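Local atomic coordinates of PrgX (Enterococcus faecalis, PDB entry 2AWI), a protein that serves as the receptor for the peptide sex pheromone cCF10 and probably binds DNA as a repressor in the regulation of conjugation. Residues Ala257-Ile260 with Ile261-Phe264; Ile267-Glu270 with Asp271-Arg274. The protein carries 1 engineered substitution. All coordinates share one frame; numbering follows the deposited sequence.

Contacts 1 and 2 follow one another along the chain: residues 257-264 form part of helix 251-266, and residues 267-274 carry the chain out of that helix and into the first turn of helix 270-286. Their centres lie about 10 Å apart, within the C-terminal TPR region, and they touch directly. A probable hydrogen bond joins Phe264 O to Lys269 N at 2.9 Å, and the Phe264 ring reaches Ile272, with Phe264 CD1 3.5 Å from Ile272 CG2. Ile261 O also packs on His273 CD2. Contact 1 is mostly buried and meets a second subunit through Asn259, Ile260, Asn262 and Ile263, whereas contact 2 lies largely at the surface.

Contact 1. Residues Ala257-Ile260 with Ile261-Phe264; sequences AVNI and INIF
Ile260 and Phe264, one helical turn apart, lie side by side and point the same way, with Ile260 CG2 3.8 Å from Phe264 CE2. In Ile260 the CG2 branch is anti to the backbone N while CG1 swings beside that nitrogen (chi1 -71°), which leaves the methyl to meet the ring. Phe264 CG stands anti to its own carbonyl carbon (chi1 -82°), laying the ring back along the preceding turn until CD2 comes within 3.4 Å of Ile260 O. Ile260 O accepts Phe264 N at 3.3 Å and, more weakly, Ile263 N. Ile261 likewise folds back, its CG1 lying 3.4 Å from Ala257 O, the acceptor for Ile261 N. On another side of the helix the amides of Asn259 and Asn262 are inclined by 27°, with OD1 of Asn259 4.1 Å from ND2 of Asn262. These two amides are only neighbours; Asn259 is hydrogen-bonded to Asn259 of the second subunit, while Ile263 packs on its own counterpart there. The chemistry is thus divided: Ile261 packs on Leu280 and Phe264 on Leu276 of helix 270-286, whereas the face bearing Asn259 and Ile263 joins the subunits by combining an amide hydrogen bond with aliphatic packing.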
# COMPACT_ATOMS: atom_id res chain seq x y z
N ALA A 257 6.62 -1.02 -10.87
CA ALA A 257 8.01 -0.58 -10.88
C ALA A 257 8.41 -0.02 -9.53
O ALA A 257 9.46 -0.36 -9.00
CB ALA A 257 8.21 0.48 -11.97
N VAL A 258 7.57 0.85 -8.96
CA VAL A 258 7.86 1.44 -7.66
C VAL A 258 7.92 0.34 -6.60
O VAL A 258 8.77 0.36 -5.70
CB VAL A 258 6.78 2.48 -7.24
CG1 VAL A 258 7.15 3.11 -5.89
CG2 VAL A 258 6.64 3.57 -8.30
N ASN A 259 7.03 -0.63 -6.72
CA ASN A 259 6.97 -1.73 -5.78
C ASN A 259 8.23 -2.59 -5.85
O ASN A 259 8.70 -3.13 -4.84
CB ASN A 259 5.73 -2.57 -6.06
CG ASN A 259 5.54 -3.67 -5.06
OD1 ASN A 259 5.82 -3.50 -3.87
ND2 ASN A 259 5.07 -4.81 -5.53
N ILE A 260 8.79 -2.71 -7.05
CA ILE A 260 10.01 -3.48 -7.21
C ILE A 260 11.18 -2.73 -6.58
O ILE A 260 12.04 -3.33 -5.93
CB ILE A 260 10.27 -3.78 -8.70
CG1 ILE A 260 9.23 -4.81 -9.18
CG2 ILE A 260 11.69 -4.30 -8.91
CD1 ILE A 260 9.40 -5.24 -10.61
N ILE A 261 11.22 -1.41 -6.77
CA ILE A 261 12.29 -0.60 -6.18
C ILE A 261 12.25 -0.80 -4.67
O ILE A 261 13.29 -0.88 -4.01
CB ILE A 261 12.09 0.91 -6.49
CG1 ILE A 261 12.34 1.17 -7.98
CG2 ILE A 261 13.05 1.75 -5.65
CD1 ILE A 261 12.25 2.63 -8.37
N ASN A 262 11.05 -0.91 -4.13
CA ASN A 262 10.86 -1.10 -2.70
C ASN A 262 11.36 -2.47 -2.22
O ASN A 262 11.86 -2.59 -1.10
CB ASN A 262 9.38 -0.93 -2.34
CG ASN A 262 9.09 -1.31 -0.91
OD1 ASN A 262 9.68 -0.77 0.03
ND2 ASN A 262 8.17 -2.25 -0.72
N ILE A 263 11.21 -3.50 -3.05
CA ILE A 263 11.67 -4.83 -2.69
C ILE A 263 13.18 -4.84 -2.49
O ILE A 263 13.69 -5.45 -1.55
CB ILE A 263 11.30 -5.86 -3.78
CG1 ILE A 263 9.85 -6.30 -3.60
CG2 ILE A 263 12.22 -7.06 -3.71
CD1 ILE A 263 9.57 -6.90 -2.23
N PHE A 264 13.89 -4.15 -3.38
CA PHE A 264 15.34 -4.08 -3.29
C PHE A 264 15.75 -3.43 -1.98
O PHE A 264 16.81 -3.73 -1.43
CB PHE A 264 15.92 -3.29 -4.48
CG PHE A 264 16.06 -4.10 -5.74
CD1 PHE A 264 16.96 -5.17 -5.79
CD2 PHE A 264 15.28 -3.84 -6.86
CE1 PHE A 264 17.07 -5.97 -6.94
CE2 PHE A 264 15.38 -4.63 -8.01
CZ PHE A 264 16.28 -5.70 -8.05

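Contact 2. Residues Ile267-Glu270 with Asp271-Arg274; sequences IGKE and DIHR
Glu270 and His273 meet across the first turn of helix 270-286, where the carboxylate approaches the ring obliquely, their planes 41° apart. The nearer oxygen, Glu270 OE2, lies 3.8 Å from His273 ND1, a loose approach between polar groups. Glu270 sends CG anti to its backbone N and then bends at chi2 (59°), which turns the carboxylate back over the turn toward the imidazole instead of extending it away from the helix. The main chain does make a bond: Arg274 N donates to Glu270 O with a C=O...N angle of 170°, though the 2.6 Å between Arg274 N and Glu270 O is unusually short and should not be read as strength. Arg274 then runs extended from CG to NE, and its guanidinium forms a salt bridge with Glu278 farther along the same helix.

Lys269 is the N-cap residue, and Lys269 O opens the helical bonding by accepting His273 N at 2.9 Å in the carbonyl plane. Its side chain lies alongside Ile272, pointing the same way; the aliphatic part makes the contact, with Lys269 CE 4.0 Å from Ile272 CD1. Beyond it the ammonium group has a cation-pi partner in Tyr231.

Gly268, with positive phi, ends helix 251-266 in a Schellman motif, and Lys269 centres an inverse gamma turn before the next helix starts. This short helix-to-helix connection returns the chain against its predecessor: the Lys269 side chain rests on Phe264, and His273 packs on Lys265 of helix 251-266 while meeting Tyr298 of helix 293-300 edge-to-face.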
# COMPACT_ATOMS: atom_id res chain seq x y z
N ILE A 267 15.10 -6.26 1.00
CA ILE A 267 16.10 -7.32 1.07
C ILE A 267 17.53 -6.84 1.26
O ILE A 267 18.44 -7.66 1.34
CB ILE A 267 16.01 -8.26 -0.16
CG1 ILE A 267 16.54 -7.56 -1.41
CG2 ILE A 267 14.55 -8.68 -0.37
CD1 ILE A 267 16.43 -8.40 -2.68
N GLY A 268 17.74 -5.54 1.33
CA GLY A 268 19.08 -5.03 1.57
C GLY A 268 20.02 -4.71 0.41
O GLY A 268 21.22 -4.50 0.64
N LYS A 269 19.51 -4.66 -0.82
CA LYS A 269 20.36 -4.31 -1.96
C LYS A 269 20.31 -2.79 -2.16
O LYS A 269 19.65 -2.29 -3.07
CB LYS A 269 19.89 -5.04 -3.22
CG LYS A 269 19.93 -6.56 -3.11
CD LYS A 269 21.34 -7.09 -2.92
CE LYS A 269 22.11 -7.09 -4.22
NZ LYS A 269 23.51 -7.57 -4.04
N GLU A 270 21.02 -2.07 -1.30
CA GLU A 270 21.02 -0.61 -1.35
C GLU A 270 21.53 0.03 -2.64
O GLU A 270 20.85 0.88 -3.21
CB GLU A 270 21.80 -0.04 -0.16
CG GLU A 270 21.83 1.48 -0.12
CD GLU A 270 20.44 2.11 -0.07
OE1 GLU A 270 20.33 3.33 -0.31
OE2 GLU A 270 19.46 1.38 0.22
N ASP A 271 22.72 -0.35 -3.09
CA ASP A 271 23.27 0.23 -4.32
C ASP A 271 22.28 0.13 -5.48
O ASP A 271 22.10 1.08 -6.25
CB ASP A 271 24.59 -0.44 -4.69
CG ASP A 271 25.68 -0.19 -3.67
OD1 ASP A 271 25.77 0.95 -3.16
OD2 ASP A 271 26.47 -1.12 -3.39
N ILE A 272 21.63 -1.02 -5.60
CA ILE A 272 20.64 -1.21 -6.65
C ILE A 272 19.41 -0.34 -6.37
O ILE A 272 18.86 0.27 -7.28
CB ILE A 272 20.22 -2.68 -6.75
CG1 ILE A 272 21.34 -3.48 -7.43
CG2 ILE A 272 18.90 -2.80 -7.50
CD1 ILE A 272 21.06 -4.98 -7.50
N HIS A 273 18.99 -0.30 -5.11
CA HIS A 273 17.84 0.51 -4.73
C HIS A 273 18.12 1.96 -5.06
O HIS A 273 17.27 2.68 -5.57
CB HIS A 273 17.56 0.37 -3.23
CG HIS A 273 16.46 1.25 -2.73
ND1 HIS A 273 16.69 2.44 -2.08
CD2 HIS A 273 15.11 1.12 -2.81
CE1 HIS A 273 15.53 3.01 -1.78
NE2 HIS A 273 14.56 2.22 -2.21
N ARG A 274 19.34 2.37 -4.74
CA ARG A 274 19.82 3.72 -4.98
C ARG A 274 19.74 4.06 -6.47
O ARG A 274 19.11 5.04 -6.86
CB ARG A 274 21.27 3.82 -4.49
CG ARG A 274 21.87 5.21 -4.43
CD ARG A 274 23.37 5.10 -4.18
NE ARG A 274 23.99 6.35 -3.74
CZ ARG A 274 23.99 7.48 -4.43
NH1 ARG A 274 23.39 7.55 -5.61
NH2 ARG A 274 24.60 8.55 -3.94